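Local structure of virulence protein vsdE (Salmonella enterica, 5LQ6) at residues L58-M61 with A62-V65; L126-I129 with D130-E133. The protein is a secreted virulence effector that acts as a cysteine hydrolase and suppresses host immune responses. The protein carries 4 engineered substitutions. All blocks are in the same frame, centred on the assembly; numbering follows the deposited sequence. Where two conformers were deposited one is given.

Interaction 1: L58-M61 with A62-V65; sequences LKQM and ARYV
The shortest polar bond joins Ala62 N to Leu58 O at 2.9 Å, and one residue further on Lys59 O receives Arg63 N at 3.0 Å. Above this backbone the side chain of Arg63 runs back along the helix beside those of Lys59 and Gln60, all three pointing the same way. Lys59 lays its aliphatic part over the guanidinium: CD sits over the centre of one face, 3.8 Å from Arg63 CZ. A bend at chi3 (-40°) then turns the lysine chain beyond CD, and NZ stays 5.2 Å from Arg63 NH2, so the like charges do not touch. In one of its two conformers, Gln60 comes at the edge of the same group. Its OE1 then accepts from Arg63 NH1 at 3.2 Å through a lone pair in the carbonyl plane, but the bond is bent (N-H...O 139°) and the two planes stand 67° apart; its NE2 bonds weakly to Asp56 one turn earlier. Meanwhile, Leu58 and Ala62 rest on strand 180-184, and Met61 packs against helix 76-89. Buried apolar residues on the inner side and long polar chains spaced three and four residues apart on the outer one mark 55-65 as an amphipathic surface helix.

Interaction 2: L126-I129 with D130-E133; sequences LNSI and DEVE
Leu126 reaches across the start of helix 129-143 to overlap Val132, its CD1 lying 4.0 Å from Val132 CG2 with the two side chains crossing at about a right angle. Both also touch Val211 of strand 209-212, which joins them in one apolar patch. On the more polar side, Ser128 OG is bonded twice to Glu131: it accepts from Glu131 N at 3.0 Å (N-H...O 154°) and donates to Glu131 OE1 at 2.7 Å, meeting the carboxylate lone pair directed away from OE2. With CG beside its own backbone N (chi1 -73°) and the chain extended beyond it, Glu131 brings OE1 back to the serine hydroxyl, which lies in the carboxylate plane. Ser128 is thus the N-cap of helix 129-143, its hydroxyl taking up an amide of the first turn, while the glutamate three residues on is placed where its negative charge may interact favourably with the positive end of the helix dipole. The second carboxylate oxygen extends this link into the preceding loop: a water accepts from Asn127 N at 2.9 Å and donates weakly to Glu131 OE2. Regular helical bonding follows at once, Val132 N to Ser128 O at 3.0 Å and Glu133 N to Ile129 O at 2.9 Å. Asp130 turns to another partner, forming a salt bridge with Lys200 of helix 196-200. Ile129, buried, packs on Leu196 of that helix and on Phe183 and Phe209 from two strands of the sheet, and its CD1 approaches Val132 CB at 4.2 Å.

Overall arrangement
Interaction 1 comes first along the chain, within helix 55-65, and interaction 2 follows where a loop enters helix 129-143. Their centres are 24 Å apart and their nearest atoms about 13 Å apart. What they share is the four-stranded antiparallel sheet: both pack on strand 180-184, interaction 1 also on strand 163-172 at its side and interaction 2 on strand 209-212 at the far edge. Ala62 of interaction 1 lies near, without touching, Cys76, His165 and Asp185, whose geometry is consistent with a Cys-His-Asp catalytic triad, as expected for a cysteine hydrolase of the papain-like peptidase CA clan. The two helices probably cover opposite faces of the sheet, as the alternation along strand 180-184 indicates.

Interaction 1: L58-M61 with A62-V65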
loop_
_atom_site.group_PDB
_atom_site.type_symbol
_atom_site.label_atom_id
_atom_site.label_comp_id
_atom_site.label_asym_id
_atom_site.label_seq_id
_atom_site.Cartn_x
_atom_site.Cartn_y
_atom_site.Cartn_z
ATOM N N LEU A 58 8.427 -1.387 -10.486
ATOM C CA LEU A 58 7.215 -1.039 -9.749
ATOM C C LEU A 58 5.952 -1.109 -10.586
ATOM O O LEU A 58 4.901 -1.468 -10.097
ATOM C CB LEU A 58 7.328 0.372 -9.122
ATOM C CG LEU A 58 8.352 0.572 -8.059
ATOM C CD1 LEU A 58 8.276 2.066 -7.680
ATOM C CD2 LEU A 58 8.069 -0.295 -6.847
ATOM N N LYS A 59 6.035 -0.714 -11.855
ATOM C CA LYS A 59 4.889 -0.834 -12.716
ATOM C C LYS A 59 4.464 -2.286 -12.822
ATOM O O LYS A 59 3.276 -2.612 -12.744
ATOM C CB LYS A 59 5.212 -0.302 -14.132
ATOM C CG LYS A 59 4.012 -0.151 -15.019
ATOM C CD LYS A 59 4.402 0.271 -16.432
ATOM C CE LYS A 59 5.521 1.311 -16.443
ATOM N NZ LYS A 59 5.861 1.709 -17.843
ATOM N N GLN A 60 5.428 -3.181 -13.053
ATOM C CA GLN A 60 5.076 -4.580 -13.199
ATOM C C GLN A 60 4.488 -5.163 -11.901
ATOM O O GLN A 60 3.558 -5.937 -11.939
ATOM C CB GLN A 60 6.287 -5.387 -13.648
ATOM C CG GLN A 60 7.029 -4.915 -14.916
ATOM C CD GLN A 60 6.205 -4.170 -15.975
ATOM O OE1 GLN A 60 5.133 -4.626 -16.440
ATOM N NE2 GLN A 60 6.714 -3.012 -16.382
ATOM N N MET A 61 5.033 -4.739 -10.771
ATOM C CA MET A 61 4.526 -5.195 -9.463
ATOM C C MET A 61 3.112 -4.699 -9.201
ATOM O O MET A 61 2.255 -5.427 -8.684
ATOM C CB MET A 61 5.483 -4.748 -8.350
ATOM C CG MET A 61 6.813 -5.446 -8.459
ATOM S SD MET A 61 7.960 -5.168 -7.123
ATOM C CE MET A 61 7.358 -6.409 -5.954
ATOM N N ALA A 62 2.831 -3.460 -9.571
ATOM C CA ALA A 62 1.484 -2.907 -9.411
ATOM C C ALA A 62 0.472 -3.583 -10.304
ATOM O O ALA A 62 -0.653 -3.817 -9.917
ATOM C CB ALA A 62 1.474 -1.416 -9.673
ATOM N N ARG A 63 0.896 -3.924 -11.536
ATOM C CA ARG A 63 0.003 -4.683 -12.407
ATOM C C ARG A 63 -0.285 -6.068 -11.859
ATOM O O ARG A 63 -1.400 -6.538 -11.987
ATOM C CB ARG A 63 0.594 -4.797 -13.809
ATOM C CG ARG A 63 0.582 -3.503 -14.596
ATOM C CD ARG A 63 1.410 -3.620 -15.850
ATOM N NE ARG A 63 1.177 -2.485 -16.752
ATOM C CZ ARG A 63 1.925 -2.220 -17.830
ATOM N NH1 ARG A 63 3.002 -2.980 -18.139
ATOM N NH2 ARG A 63 1.601 -1.196 -18.599
ATOM N N TYR A 64 0.722 -6.709 -11.280
ATOM C CA TYR A 64 0.610 -8.074 -10.752
ATOM C C TYR A 64 -0.483 -8.191 -9.694
ATOM O O TYR A 64 -1.292 -9.123 -9.706
ATOM C CB TYR A 64 1.918 -8.579 -10.212
ATOM C CG TYR A 64 1.812 -9.978 -9.677
ATOM C CD1 TYR A 64 1.894 -11.084 -10.530
ATOM C CD2 TYR A 64 1.606 -10.227 -8.326
ATOM C CE1 TYR A 64 1.765 -12.355 -10.044
ATOM C CE2 TYR A 64 1.468 -11.521 -7.840
ATOM C CZ TYR A 64 1.574 -12.586 -8.705
ATOM O OH TYR A 64 1.460 -13.889 -8.203
ATOM N N VAL A 65 -0.518 -7.244 -8.751
ATOM C CA VAL A 65 -1.450 -7.412 -7.658
ATOM C C VAL A 65 -2.896 -7.323 -8.008
ATOM O O VAL A 65 -3.753 -7.853 -7.284
ATOM C CB VAL A 65 -1.165 -6.458 -6.451
ATOM C CG1 VAL A 65 0.192 -6.733 -5.846
ATOM C CG2 VAL A 65 -1.275 -5.005 -6.835
#

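Interaction 2: L126-I129 with D130-E133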
loop_
_atom_site.group_PDB
_atom_site.type_symbol
_atom_site.label_atom_id
_atom_site.label_comp_id
_atom_site.label_asym_id
_atom_site.label_seq_id
_atom_site.Cartn_x
_atom_site.Cartn_y
_atom_site.Cartn_z
ATOM N N LEU A 126 -1.009 13.534 8.633
ATOM C CA LEU A 126 -0.372 14.518 7.794
ATOM C C LEU A 126 -1.449 15.253 6.984
ATOM O O LEU A 126 -2.512 14.694 6.646
ATOM C CB LEU A 126 0.604 13.843 6.834
ATOM C CG LEU A 126 1.752 13.160 7.566
ATOM C CD1 LEU A 126 2.527 12.201 6.677
ATOM C CD2 LEU A 126 2.755 14.145 8.150
ATOM N N ASN A 127 -1.230 16.529 6.639
ATOM C CA ASN A 127 -2.294 17.316 6.113
ATOM C C ASN A 127 -2.339 17.469 4.607
ATOM O O ASN A 127 -3.242 18.120 4.067
ATOM C CB ASN A 127 -2.190 18.733 6.682
ATOM C CG ASN A 127 -2.449 18.783 8.150
ATOM O OD1 ASN A 127 -3.349 18.110 8.630
ATOM N ND2 ASN A 127 -1.693 19.599 8.871
ATOM N N SER A 128 -1.390 16.878 3.866
ATOM C CA SER A 128 -1.357 17.012 2.436
ATOM C C SER A 128 -0.480 15.923 1.849
ATOM O O SER A 128 0.401 15.370 2.510
ATOM C CB SER A 128 -0.832 18.414 1.997
ATOM O OG SER A 128 0.515 18.504 2.314
ATOM N N ILE A 129 -0.719 15.613 0.584
ATOM C CA ILE A 129 0.139 14.659 -0.127
ATOM C C ILE A 129 1.549 15.195 -0.269
ATOM O O ILE A 129 2.510 14.468 -0.237
ATOM C CB ILE A 129 -0.582 14.226 -1.433
ATOM C CG1 ILE A 129 0.043 12.928 -1.997
ATOM C CG2 ILE A 129 -0.530 15.321 -2.424
ATOM C CD1 ILE A 129 -0.246 11.737 -1.163
ATOM N N ASP A 130 1.712 16.524 -0.331
ATOM C CA ASP A 130 3.021 17.121 -0.333
ATOM C C ASP A 130 3.788 16.831 0.931
ATOM O O ASP A 130 4.994 16.563 0.945
ATOM C CB ASP A 130 2.890 18.659 -0.522
ATOM C CG ASP A 130 1.977 19.012 -1.671
ATOM O OD1 ASP A 130 0.684 18.925 -1.509
ATOM O OD2 ASP A 130 2.567 19.281 -2.727
ATOM N N GLU A 131 3.087 16.902 2.049
ATOM C CA GLU A 131 3.697 16.584 3.335
ATOM C C GLU A 131 4.010 15.104 3.475
ATOM O O GLU A 131 5.012 14.731 4.100
ATOM C CB GLU A 131 2.795 17.100 4.405
ATOM C CG GLU A 131 2.900 18.625 4.456
ATOM C CD GLU A 131 1.875 19.267 5.347
ATOM O OE1 GLU A 131 0.755 19.441 4.850
ATOM O OE2 GLU A 131 2.221 19.637 6.520
ATOM N N VAL A 132 3.144 14.254 2.931
ATOM C CA VAL A 132 3.453 12.829 2.829
ATOM C C VAL A 132 4.769 12.618 2.086
ATOM O O VAL A 132 5.643 11.863 2.564
ATOM C CB VAL A 132 2.327 12.080 2.143
ATOM C CG1 VAL A 132 2.753 10.640 1.828
ATOM C CG2 VAL A 132 1.051 12.060 2.989
ATOM N N GLU A 133 4.926 13.264 0.937
ATOM C CA GLU A 133 6.181 13.107 0.178
ATOM C C GLU A 133 7.394 13.529 1.004
ATOM O O GLU A 133 8.390 12.846 1.050
ATOM C CB GLU A 133 6.102 13.908 -1.133
ATOM C CG GLU A 133 7.344 13.835 -1.980
ATOM C CD GLU A 133 7.350 14.831 -3.127
ATOM O OE1 GLU A 133 7.062 16.023 -2.895
ATOM O OE2 GLU A 133 7.614 14.413 -4.269
HETATM O O HOH W 1 1.143 17.564 8.011
#